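PDB 6W1K: hydroxyglutarate synthase from Oryza sativa, which catalyses the iron(II)-dependent decarboxylation and hydroxylation of 2-oxoadipate to D-2-hydroxyglutarate, a step of plant lysine catabolism, and takes part in regulating starch synthesis in the grain. Local coordinates for residues Lys95-Leu100 / Lys301-Thr306; Leu239-Thr244 / Val296-Lys301; Ile140-Arg145 / Tyr170-Val175; Pro134-Ile139 / Ser177-Tyr182. All coordinates share one frame; numbering follows the deposited sequence.

The four contacts run from the substrate pocket out to the helices 134-147 and 170-179. Contacts 1 and 2, whose centres lie about 10 Å apart, share helix 296-302 and both touch the bound 2-oxoadipate; Lys-95 NZ of contact 1 reaches Asp-300 OD1 of contact 2 at 2.8 Å. Contact 2 is the nearer to the metal, with the Gln-241 side chain about 4 Å from the nickel ion, against about 8 Å for Phe-303 of contact 1. Contacts 3 and 4 tie helix 134-147 to the 170-182 region, their centres about 8 Å apart. Tyr-182 joins the two groups by packing on Leu-97 and Phe-303, although contact 4 lies about 15 Å from contact 1, centre to centre.

Contact 1. Residues Lys95-Leu100 / Lys301-Thr306; sequences KKLRAL and KIFEST. With OOG (2-oxoadipic acid), chain F.
Phe-303 is held between protein and substrate, a worked example of an aromatic ring serving as a pocket wall. Leu-97 CD1 sits almost squarely over one face, 3.8 Å from the ring centroid and 8° off its normal, a CH-pi contact made by a single methyl. Against the opposite face lies the 2-oxoadipate chain: its C3 stands 3.6 Å above the ring plane, offset toward the rim, and Phe-303 CE1 comes to 3.2 Å from ligand C1. Beside this sandwich runs the aliphatic part of Lys-95, whose CE packs on Phe-303 CB at 3.9 Å. The last lysine torsion, chi4 76°, bends the otherwise extended chain and brings NZ to Glu-304 OE2 at 3.1 Å, a salt bridge on the anti side of that oxygen, 22° out of the carboxylate plane. Asp-300 is the stronger partner of the same ammonium, which thus spans two acids beside the pocket. In the second shell, Phe-92 of strand 85-92 meets the Phe-303 ring edge-to-face. Strand 97-103, paired with strands 85-92 and 121-127, faces the 3-10 segment 303-306 that follows helix 296-302, with Tyr-182 of helix 181-189 packing on both Leu-97 and Phe-303.

Contact 2. Residues Leu239-Thr244 / Val296-Lys301; sequences LQQSST and VGNADK. With OOG (2-oxoadipic acid), chain F.
Gln-241 and Asn-298 face each other where strand 239-243 passes helix 296-302, their CA atoms 7.3 Å apart and both CB atoms directed into the gap. The meeting is made by two amides whose planes are turned 49° from each other. Asn-298 ND2 gives its more direct hydrogen bond to Gln-241 OE1, 3.0 Å long with an N-H...O angle of 160°; the donor arrives in the carbonyl plane, on a lone pair. Its second bond goes to the backbone, ND2 to Leu-239 O at 3.3 Å, and there the donor stands well above the carbonyl plane. Both acceptors lie in the asparagine's own amide plane, so the pair of bonds fixes how the amide is rotated. The extended Gln-241 chain carries NE2 on to the 2-oxoadipate, where it makes a short but weak, bent hydrogen bond of 2.7 Å to ligand O3. Its stronger partner is Glu-267, one of the three residues that bind the metal, together with His-59 and His-195. From the helix, Ala-299 adds a methyl, CB, at 3.2 Å from ligand O4. Gln-241 is an experimentally established 2-oxoadipate-binding residue. The contact has a second-shell asparagine positioning this first-shell glutamine: by engaging OE1, Asn-298 probably helps to hold NE2 toward Glu-267 and the substrate carboxylate.

Contact 3. Residues Ile140-Arg145 / Tyr170-Val175; sequences IQKYIR and YSDFQV
Lys-142 and Tyr-143, neighbours on one helix, converge on a single oxygen of Asp-172 from its two sides. Lys-142 NZ takes the syn lone pair of OD2, the side of the other carboxylate oxygen, in a salt bridge of 2.6 Å. Tyr-143 OH gives a hydrogen bond of 2.8 Å to the anti lone pair of the same atom. The tyrosine ring stands nearly perpendicular to the carboxylate, their planes 88° apart, and OD2 lies at the ring's edge close to its plane, 3.4 Å from Tyr-143 CE2. The lysine instead approaches across the aspartate at about a right angle: its CG is anti to the backbone N (chi1 172°), and a bend at chi3 swings CE and NZ over to the acid. This is a polar helix-helix contact, joining helix 134-147 to the first turns of helix 170-179; helix 170-179 in turn packs on strand 258-271 through Phe-173, and the contact lies away from the metal site. The Tyr-143 hydroxyl has a second role, accepting a hydrogen bond from the backbone N of Ile-169 just before the second helix. Two donors on OD2, one of them an ammonium, would be expected to favour the ionised form of the largely buried Asp-172. On the neighbouring turns, Ile-139 packs against both Asp-172 and Val-175.

Contact 4. Residues Pro134-Ile139 / Ser177-Tyr182; sequences PQSQDI and SRESEY
Between residues 134-139 and 177-182 the direct contact is the pair Ser-136 and Glu-179, which meet through one carboxylate oxygen. The serine hydroxyl, OG, donates to Glu-179 OE1 over 2.5 Å, a hydrogen bond so short that its exact length should be read with caution, while Ser-136 CB also lies close, 3.2 Å from the same oxygen. Both side chains set out toward the opposite segment. Glu-179 has CG anti to its backbone N (chi1 179°) and stays extended beyond it, which lets the carboxylate span the gap between backbones whose CA atoms, Ser-136 to Glu-179, are 7.8 Å apart. This is the tight side, and Ser-136 is buried there, with Leu-176 of helix 170-179 packing against it.

The looser side is wet. A water donates to Gln-135 OE1 at 2.8 Å, and its other link, to Glu-179 OE1 at 3.4 Å, is weak, so the water links Gln-135 to Glu-179 loosely at best. Beyond Glu-179 the chain turns at Ser-180, the N-cap of helix 181-189, whose OG accepts from the backbone N of Ala-183. A further partner comes from just before helix 134-147: Ser-133 OG bonds to Glu-179 OE1 and also accepts from the backbone N of Ser-136. Chemically, then, OE1 gathers two serine hydroxyls and a weakly held water next to the N-terminal end of helix 134-147, and that number of donors, whatever the exact bond lengths, probably favours a negative charge on Glu-179.

Contact 1. Residues Lys95-Leu100 / Lys301-Thr306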
# COMPACT_ATOMS: atom_id res chain seq x y z
N LYS A 95 11.88 -12.78 2.13
CA LYS A 95 12.17 -11.38 1.89
C LYS A 95 12.60 -10.63 3.14
O LYS A 95 12.95 -9.45 3.04
CB LYS A 95 10.95 -10.69 1.29
CG LYS A 95 10.58 -11.15 -0.12
CD LYS A 95 9.22 -10.51 -0.54
CE LYS A 95 9.01 -10.62 -2.05
NZ LYS A 95 8.62 -12.02 -2.40
N LYS A 96 12.57 -11.28 4.31
CA LYS A 96 13.01 -10.68 5.57
C LYS A 96 12.17 -9.45 5.92
O LYS A 96 12.70 -8.40 6.29
CB LYS A 96 14.50 -10.33 5.51
CG LYS A 96 15.35 -11.51 4.97
CD LYS A 96 16.80 -11.52 5.40
CE LYS A 96 17.59 -12.72 4.77
NZ LYS A 96 18.93 -12.85 5.38
N LEU A 97 10.85 -9.60 5.83
CA LEU A 97 9.90 -8.54 6.10
C LEU A 97 8.88 -8.97 7.15
O LEU A 97 8.59 -10.15 7.31
CB LEU A 97 9.13 -8.13 4.84
CG LEU A 97 9.91 -7.90 3.54
CD1 LEU A 97 8.96 -7.73 2.35
CD2 LEU A 97 10.81 -6.68 3.72
N ARG A 98 8.33 -7.99 7.86
CA ARG A 98 7.20 -8.16 8.76
C ARG A 98 6.23 -7.05 8.38
O ARG A 98 6.66 -5.99 7.92
CB ARG A 98 7.65 -8.04 10.23
CG ARG A 98 6.55 -7.92 11.24
CD ARG A 98 7.13 -7.91 12.67
NE ARG A 98 7.61 -6.58 13.06
CZ ARG A 98 6.89 -5.69 13.75
NH1 ARG A 98 5.65 -5.97 14.15
NH2 ARG A 98 7.42 -4.51 14.05
N ALA A 99 4.93 -7.30 8.52
CA ALA A 99 3.93 -6.30 8.20
C ALA A 99 2.80 -6.37 9.23
O ALA A 99 2.56 -7.41 9.83
CB ALA A 99 3.34 -6.50 6.80
N LEU A 100 2.13 -5.24 9.42
CA LEU A 100 0.93 -5.13 10.24
C LEU A 100 -0.08 -4.34 9.44
O LEU A 100 0.29 -3.39 8.75
CB LEU A 100 1.23 -4.42 11.53
CG LEU A 100 0.33 -4.50 12.76
CD1 LEU A 100 0.13 -5.91 13.20
CD2 LEU A 100 1.02 -3.67 13.86
N LYS A 301 3.66 -12.02 -3.33
CA LYS A 301 3.89 -11.83 -4.76
C LYS A 301 3.62 -10.40 -5.20
O LYS A 301 4.24 -9.92 -6.16
CB LYS A 301 3.02 -12.80 -5.55
CG LYS A 301 3.22 -14.29 -5.21
CD LYS A 301 4.58 -14.81 -5.75
CE LYS A 301 4.88 -16.26 -5.30
NZ LYS A 301 6.03 -16.33 -4.34
N ILE A 302 2.75 -9.69 -4.49
CA ILE A 302 2.45 -8.31 -4.84
C ILE A 302 3.63 -7.41 -4.51
O ILE A 302 3.85 -6.41 -5.20
CB ILE A 302 1.16 -7.86 -4.12
CG1 ILE A 302 -0.03 -8.66 -4.65
CG2 ILE A 302 0.88 -6.37 -4.33
CD1 ILE A 302 -1.31 -8.49 -3.85
N PHE A 303 4.43 -7.77 -3.48
CA PHE A 303 5.65 -7.01 -3.18
C PHE A 303 6.53 -6.87 -4.43
O PHE A 303 7.31 -5.93 -4.55
CB PHE A 303 6.49 -7.68 -2.08
CG PHE A 303 6.06 -7.35 -0.67
CD1 PHE A 303 6.11 -6.05 -0.19
CD2 PHE A 303 5.61 -8.35 0.18
CE1 PHE A 303 5.70 -5.74 1.10
CE2 PHE A 303 5.19 -8.06 1.47
CZ PHE A 303 5.24 -6.75 1.93
N GLU A 304 6.43 -7.83 -5.34
CA GLU A 304 7.32 -7.88 -6.48
C GLU A 304 6.88 -6.97 -7.62
O GLU A 304 7.57 -6.91 -8.66
CB GLU A 304 7.46 -9.33 -6.93
CG GLU A 304 8.14 -10.19 -5.86
CD GLU A 304 8.47 -11.60 -6.31
OE1 GLU A 304 8.84 -11.77 -7.49
OE2 GLU A 304 8.35 -12.53 -5.47
N SER A 305 5.80 -6.21 -7.44
CA SER A 305 5.42 -5.21 -8.43
C SER A 305 6.52 -4.18 -8.64
O SER A 305 6.57 -3.57 -9.71
CB SER A 305 4.14 -4.52 -7.99
OG SER A 305 3.11 -5.49 -7.81
N THR A 306 7.40 -3.99 -7.67
CA THR A 306 8.48 -3.05 -7.80
C THR A 306 9.80 -3.71 -8.15
O THR A 306 10.81 -3.00 -8.28
CB THR A 306 8.67 -2.24 -6.50
OG1 THR A 306 8.71 -3.13 -5.37
CG2 THR A 306 7.56 -1.20 -6.31
C2 OOG F . 2.87 -4.18 0.08
C3 OOG F . 2.49 -5.46 -0.67
C4 OOG F . 1.42 -6.23 0.12
C6 OOG F . -1.19 -6.55 -0.20
O4 OOG F . -1.15 -7.71 0.29
O3 OOG F . -2.22 -6.15 -0.77
C5 OOG F . 0.03 -5.64 -0.10
C1 OOG F . 4.09 -3.49 -0.55
O1 OOG F . 4.70 -2.69 0.07
O2 OOG F . 4.50 -3.78 -1.85
O5 OOG F . -0.12 -4.47 -0.18

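Contact 2. Residues Leu239-Thr244 / Val296-Lys301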
# COMPACT_ATOMS: atom_id res chain seq x y z
N LEU A 239 -10.32 -13.38 -1.29
CA LEU A 239 -9.54 -12.17 -1.52
C LEU A 239 -8.74 -12.37 -2.80
O LEU A 239 -7.89 -13.27 -2.88
CB LEU A 239 -8.62 -11.89 -0.33
CG LEU A 239 -7.68 -10.70 -0.55
CD1 LEU A 239 -8.46 -9.38 -0.76
CD2 LEU A 239 -6.73 -10.61 0.66
N GLN A 240 -9.05 -11.56 -3.81
CA GLN A 240 -8.44 -11.66 -5.12
C GLN A 240 -7.81 -10.32 -5.48
O GLN A 240 -8.48 -9.28 -5.42
CB GLN A 240 -9.48 -12.10 -6.16
CG GLN A 240 -10.38 -13.21 -5.67
CD GLN A 240 -11.18 -13.90 -6.79
OE1 GLN A 240 -11.19 -13.44 -7.93
NE2 GLN A 240 -11.85 -14.99 -6.45
N GLN A 241 -6.53 -10.34 -5.84
CA GLN A 241 -5.78 -9.10 -5.96
C GLN A 241 -4.93 -9.12 -7.22
O GLN A 241 -4.43 -10.17 -7.62
CB GLN A 241 -4.89 -8.89 -4.75
CG GLN A 241 -5.65 -8.72 -3.44
CD GLN A 241 -4.71 -8.75 -2.25
OE1 GLN A 241 -4.46 -9.79 -1.64
NE2 GLN A 241 -4.18 -7.59 -1.91
N SER A 242 -4.83 -7.96 -7.86
CA SER A 242 -3.93 -7.74 -8.99
C SER A 242 -3.29 -6.37 -8.82
O SER A 242 -3.75 -5.55 -8.02
CB SER A 242 -4.67 -7.85 -10.32
OG SER A 242 -5.74 -6.93 -10.38
N SER A 243 -2.21 -6.13 -9.56
CA SER A 243 -1.43 -4.91 -9.39
C SER A 243 -0.69 -4.61 -10.69
O SER A 243 -0.34 -5.52 -11.43
CB SER A 243 -0.40 -5.00 -8.26
OG SER A 243 0.61 -5.93 -8.54
N THR A 244 -0.44 -3.32 -10.95
CA THR A 244 0.37 -2.94 -12.09
C THR A 244 1.84 -3.13 -11.74
O THR A 244 2.23 -3.18 -10.57
CB THR A 244 0.13 -1.48 -12.49
OG1 THR A 244 0.34 -0.63 -11.37
CG2 THR A 244 -1.26 -1.27 -13.06
N VAL A 296 -0.95 -13.81 3.36
CA VAL A 296 0.50 -13.84 3.20
C VAL A 296 0.87 -14.28 1.78
O VAL A 296 1.73 -13.67 1.14
CB VAL A 296 1.11 -14.75 4.27
CG1 VAL A 296 0.49 -16.18 4.17
CG2 VAL A 296 2.63 -14.78 4.12
N GLY A 297 0.21 -15.33 1.27
CA GLY A 297 0.52 -15.80 -0.07
C GLY A 297 0.36 -14.74 -1.15
O GLY A 297 1.24 -14.56 -2.00
N ASN A 298 -0.77 -14.04 -1.15
CA ASN A 298 -0.97 -12.93 -2.08
C ASN A 298 0.09 -11.85 -1.89
O ASN A 298 0.78 -11.45 -2.84
CB ASN A 298 -2.36 -12.31 -1.90
CG ASN A 298 -3.48 -13.24 -2.31
OD1 ASN A 298 -3.24 -14.40 -2.60
ND2 ASN A 298 -4.70 -12.73 -2.37
N ALA A 299 0.20 -11.33 -0.67
CA ALA A 299 1.08 -10.20 -0.42
C ALA A 299 2.49 -10.50 -0.88
O ALA A 299 3.16 -9.63 -1.44
CB ALA A 299 1.07 -9.88 1.07
N ASP A 300 2.97 -11.73 -0.63
CA ASP A 300 4.34 -12.08 -0.98
C ASP A 300 4.62 -11.78 -2.44
O ASP A 300 5.71 -11.30 -2.77
CB ASP A 300 4.61 -13.56 -0.68
CG ASP A 300 6.09 -13.93 -0.75
OD1 ASP A 300 6.96 -13.11 -0.40
OD2 ASP A 300 6.40 -15.08 -1.16
N LYS A 301 3.66 -12.02 -3.33
CA LYS A 301 3.89 -11.83 -4.76
C LYS A 301 3.62 -10.40 -5.20
O LYS A 301 4.24 -9.92 -6.16
CB LYS A 301 3.02 -12.80 -5.55
CG LYS A 301 3.22 -14.29 -5.21
CD LYS A 301 4.58 -14.81 -5.75
CE LYS A 301 4.88 -16.26 -5.30
NZ LYS A 301 6.03 -16.33 -4.34
C2 OOG F . 2.87 -4.18 0.08
C3 OOG F . 2.49 -5.46 -0.67
C4 OOG F . 1.42 -6.23 0.12
C6 OOG F . -1.19 -6.55 -0.20
O4 OOG F . -1.15 -7.71 0.29
O3 OOG F . -2.22 -6.15 -0.77
C5 OOG F . 0.03 -5.64 -0.10
C1 OOG F . 4.09 -3.49 -0.55
O1 OOG F . 4.70 -2.69 0.07
O2 OOG F . 4.50 -3.78 -1.85
O5 OOG F . -0.12 -4.47 -0.18

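Contact 3. Residues Ile140-Arg145 / Tyr170-Val175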
# COMPACT_ATOMS: atom_id res chain seq x y z
N ILE A 140 22.59 0.87 5.49
CA ILE A 140 21.33 1.39 6.01
C ILE A 140 21.57 2.21 7.26
O ILE A 140 20.98 3.29 7.44
CB ILE A 140 20.35 0.23 6.26
CG1 ILE A 140 19.90 -0.33 4.92
CG2 ILE A 140 19.15 0.68 7.09
CD1 ILE A 140 19.30 -1.75 5.00
N GLN A 141 22.44 1.72 8.15
CA GLN A 141 22.75 2.45 9.36
C GLN A 141 23.32 3.83 9.06
O GLN A 141 23.06 4.79 9.79
CB GLN A 141 23.73 1.67 10.22
CG GLN A 141 23.81 2.13 11.64
CD GLN A 141 22.50 1.94 12.40
OE1 GLN A 141 21.78 0.94 12.24
NE2 GLN A 141 22.17 2.92 13.25
N LYS A 142 24.15 3.94 8.00
CA LYS A 142 24.71 5.24 7.64
C LYS A 142 23.60 6.23 7.32
O LYS A 142 23.63 7.39 7.76
CB LYS A 142 25.65 5.10 6.43
CG LYS A 142 26.13 6.45 5.86
CD LYS A 142 27.14 6.29 4.72
CE LYS A 142 26.50 5.69 3.48
NZ LYS A 142 27.40 5.81 2.26
N TYR A 143 22.63 5.81 6.50
CA TYR A 143 21.56 6.74 6.15
C TYR A 143 20.67 7.04 7.35
O TYR A 143 20.30 8.21 7.56
CB TYR A 143 20.76 6.18 4.99
CG TYR A 143 21.56 6.26 3.74
CD1 TYR A 143 21.72 7.46 3.07
CD2 TYR A 143 22.23 5.17 3.25
CE1 TYR A 143 22.48 7.56 1.94
CE2 TYR A 143 22.95 5.26 2.12
CZ TYR A 143 23.09 6.46 1.45
OH TYR A 143 23.86 6.59 0.32
N ILE A 144 20.37 6.02 8.16
CA ILE A 144 19.57 6.26 9.36
C ILE A 144 20.26 7.31 10.25
O ILE A 144 19.60 8.18 10.82
CB ILE A 144 19.35 4.94 10.13
CG1 ILE A 144 18.39 3.98 9.40
CG2 ILE A 144 18.82 5.22 11.53
CD1 ILE A 144 17.15 4.56 8.96
N ARG A 145 21.59 7.23 10.39
CA ARG A 145 22.29 8.24 11.18
C ARG A 145 22.12 9.64 10.59
O ARG A 145 21.92 10.61 11.32
CB ARG A 145 23.77 7.88 11.33
CG ARG A 145 24.02 6.71 12.30
CD ARG A 145 23.43 6.96 13.73
NE ARG A 145 22.22 6.16 14.01
CZ ARG A 145 21.13 6.62 14.63
NH1 ARG A 145 21.08 7.88 15.07
NH2 ARG A 145 20.08 5.82 14.83
N TYR A 170 24.82 6.30 -5.60
CA TYR A 170 24.39 5.20 -6.46
C TYR A 170 25.01 3.88 -6.00
O TYR A 170 24.35 2.84 -6.01
CB TYR A 170 24.77 5.48 -7.92
CG TYR A 170 24.25 4.41 -8.87
CD1 TYR A 170 22.93 4.02 -8.82
CD2 TYR A 170 25.08 3.79 -9.81
CE1 TYR A 170 22.43 3.02 -9.66
CE2 TYR A 170 24.57 2.80 -10.67
CZ TYR A 170 23.25 2.41 -10.58
OH TYR A 170 22.75 1.44 -11.42
N SER A 171 26.30 3.90 -5.63
CA SER A 171 26.97 2.68 -5.20
C SER A 171 26.21 2.01 -4.07
O SER A 171 26.11 0.78 -4.02
CB SER A 171 28.39 2.99 -4.75
OG SER A 171 28.41 3.94 -3.71
N ASP A 172 25.65 2.79 -3.16
CA ASP A 172 24.93 2.18 -2.05
C ASP A 172 23.62 1.55 -2.53
O ASP A 172 23.23 0.47 -2.07
CB ASP A 172 24.66 3.20 -0.96
CG ASP A 172 25.91 3.59 -0.14
OD1 ASP A 172 26.91 2.85 -0.17
OD2 ASP A 172 25.85 4.63 0.56
N PHE A 173 22.91 2.26 -3.40
CA PHE A 173 21.71 1.72 -4.03
C PHE A 173 22.03 0.42 -4.76
O PHE A 173 21.30 -0.57 -4.65
CB PHE A 173 21.14 2.76 -4.99
CG PHE A 173 19.90 2.32 -5.73
CD1 PHE A 173 19.98 1.89 -7.03
CD2 PHE A 173 18.66 2.40 -5.14
CE1 PHE A 173 18.82 1.51 -7.73
CE2 PHE A 173 17.52 2.04 -5.83
CZ PHE A 173 17.60 1.58 -7.12
N GLN A 174 23.15 0.38 -5.47
CA GLN A 174 23.54 -0.82 -6.18
C GLN A 174 23.72 -2.00 -5.23
O GLN A 174 23.25 -3.11 -5.51
CB GLN A 174 24.84 -0.58 -6.94
CG GLN A 174 24.70 -0.02 -8.33
CD GLN A 174 26.07 0.19 -8.96
OE1 GLN A 174 26.93 0.87 -8.38
NE2 GLN A 174 26.30 -0.44 -10.11
N VAL A 175 24.44 -1.80 -4.12
CA VAL A 175 24.70 -2.88 -3.17
C VAL A 175 23.39 -3.40 -2.57
O VAL A 175 23.18 -4.61 -2.44
CB VAL A 175 25.67 -2.40 -2.07
CG1 VAL A 175 25.75 -3.41 -0.94
CG2 VAL A 175 27.06 -2.15 -2.66

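Contact 4. Residues Pro134-Ile139 / Ser177-Tyr182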
# COMPACT_ATOMS: atom_id res chain seq x y z
N PRO A 134 26.14 -7.96 6.90
CA PRO A 134 26.75 -6.81 7.59
C PRO A 134 26.96 -5.60 6.69
O PRO A 134 26.75 -4.46 7.13
CB PRO A 134 28.08 -7.38 8.10
CG PRO A 134 27.83 -8.85 8.24
CD PRO A 134 26.88 -9.21 7.12
N GLN A 135 27.37 -5.81 5.44
CA GLN A 135 27.60 -4.68 4.55
C GLN A 135 26.33 -3.85 4.35
O GLN A 135 26.37 -2.61 4.44
CB GLN A 135 28.14 -5.18 3.20
CG GLN A 135 28.44 -4.06 2.22
CD GLN A 135 28.82 -4.56 0.84
OE1 GLN A 135 28.48 -5.69 0.44
NE2 GLN A 135 29.52 -3.72 0.10
N SER A 136 25.19 -4.50 4.06
CA SER A 136 23.94 -3.75 3.90
C SER A 136 23.47 -3.15 5.21
O SER A 136 22.88 -2.06 5.23
CB SER A 136 22.83 -4.63 3.32
OG SER A 136 23.18 -5.06 2.01
N GLN A 137 23.64 -3.86 6.32
CA GLN A 137 23.30 -3.26 7.60
C GLN A 137 24.05 -1.95 7.79
O GLN A 137 23.50 -0.98 8.32
CB GLN A 137 23.60 -4.21 8.76
CG GLN A 137 22.74 -5.43 8.76
CD GLN A 137 22.84 -6.21 10.05
OE1 GLN A 137 22.79 -5.64 11.14
NE2 GLN A 137 22.96 -7.52 9.94
N ASP A 138 25.33 -1.91 7.38
CA ASP A 138 26.12 -0.71 7.61
C ASP A 138 25.69 0.42 6.68
O ASP A 138 25.75 1.59 7.06
CB ASP A 138 27.61 -0.98 7.41
CG ASP A 138 28.21 -1.82 8.52
OD1 ASP A 138 27.54 -2.04 9.55
OD2 ASP A 138 29.37 -2.27 8.35
N ILE A 139 25.29 0.09 5.46
CA ILE A 139 24.82 1.11 4.54
C ILE A 139 23.52 1.72 5.06
O ILE A 139 23.37 2.94 5.13
CB ILE A 139 24.63 0.51 3.13
CG1 ILE A 139 25.95 0.26 2.43
CG2 ILE A 139 23.72 1.44 2.29
CD1 ILE A 139 25.81 -0.69 1.25
N SER A 177 20.34 -3.12 -3.85
CA SER A 177 19.53 -3.74 -4.89
C SER A 177 19.90 -5.20 -5.09
O SER A 177 19.05 -6.00 -5.47
CB SER A 177 19.70 -3.03 -6.23
OG SER A 177 19.07 -1.77 -6.21
N ARG A 178 21.17 -5.55 -4.87
CA ARG A 178 21.61 -6.92 -5.11
C ARG A 178 21.20 -7.87 -3.99
O ARG A 178 21.03 -9.07 -4.23
CB ARG A 178 23.13 -6.93 -5.29
CG ARG A 178 23.61 -6.40 -6.65
CD ARG A 178 25.13 -6.22 -6.67
NE ARG A 178 25.57 -5.36 -7.77
CZ ARG A 178 26.42 -4.35 -7.65
NH1 ARG A 178 26.94 -4.04 -6.46
NH2 ARG A 178 26.76 -3.64 -8.72
N GLU A 179 21.03 -7.36 -2.77
CA GLU A 179 20.65 -8.20 -1.65
C GLU A 179 19.17 -8.10 -1.30
O GLU A 179 18.57 -9.11 -0.92
CB GLU A 179 21.47 -7.81 -0.41
CG GLU A 179 21.10 -8.65 0.83
CD GLU A 179 22.06 -8.44 2.00
OE1 GLU A 179 22.90 -7.52 1.90
OE2 GLU A 179 21.97 -9.20 2.99
N SER A 180 18.58 -6.91 -1.40
CA SER A 180 17.19 -6.72 -1.04
C SER A 180 16.61 -5.60 -1.91
O SER A 180 16.90 -4.42 -1.68
CB SER A 180 17.03 -6.36 0.44
OG SER A 180 15.70 -5.90 0.66
N GLU A 181 15.77 -5.98 -2.87
CA GLU A 181 15.10 -4.97 -3.69
C GLU A 181 14.18 -4.09 -2.86
O GLU A 181 13.97 -2.92 -3.18
CB GLU A 181 14.33 -5.65 -4.80
CG GLU A 181 15.30 -6.44 -5.73
CD GLU A 181 14.71 -6.72 -7.10
OE1 GLU A 181 14.58 -5.76 -7.87
OE2 GLU A 181 14.36 -7.89 -7.38
N TYR A 182 13.58 -4.67 -1.82
CA TYR A 182 12.79 -3.87 -0.89
C TYR A 182 13.64 -2.78 -0.27
O TYR A 182 13.22 -1.62 -0.18
CB TYR A 182 12.20 -4.81 0.16
CG TYR A 182 11.28 -4.16 1.18
CD1 TYR A 182 11.79 -3.34 2.17
CD2 TYR A 182 9.91 -4.40 1.16
CE1 TYR A 182 10.98 -2.75 3.10
CE2 TYR A 182 9.08 -3.81 2.10
CZ TYR A 182 9.63 -3.01 3.08
OH TYR A 182 8.85 -2.43 4.04
O HOH W 1 25.97 -6.90 0.61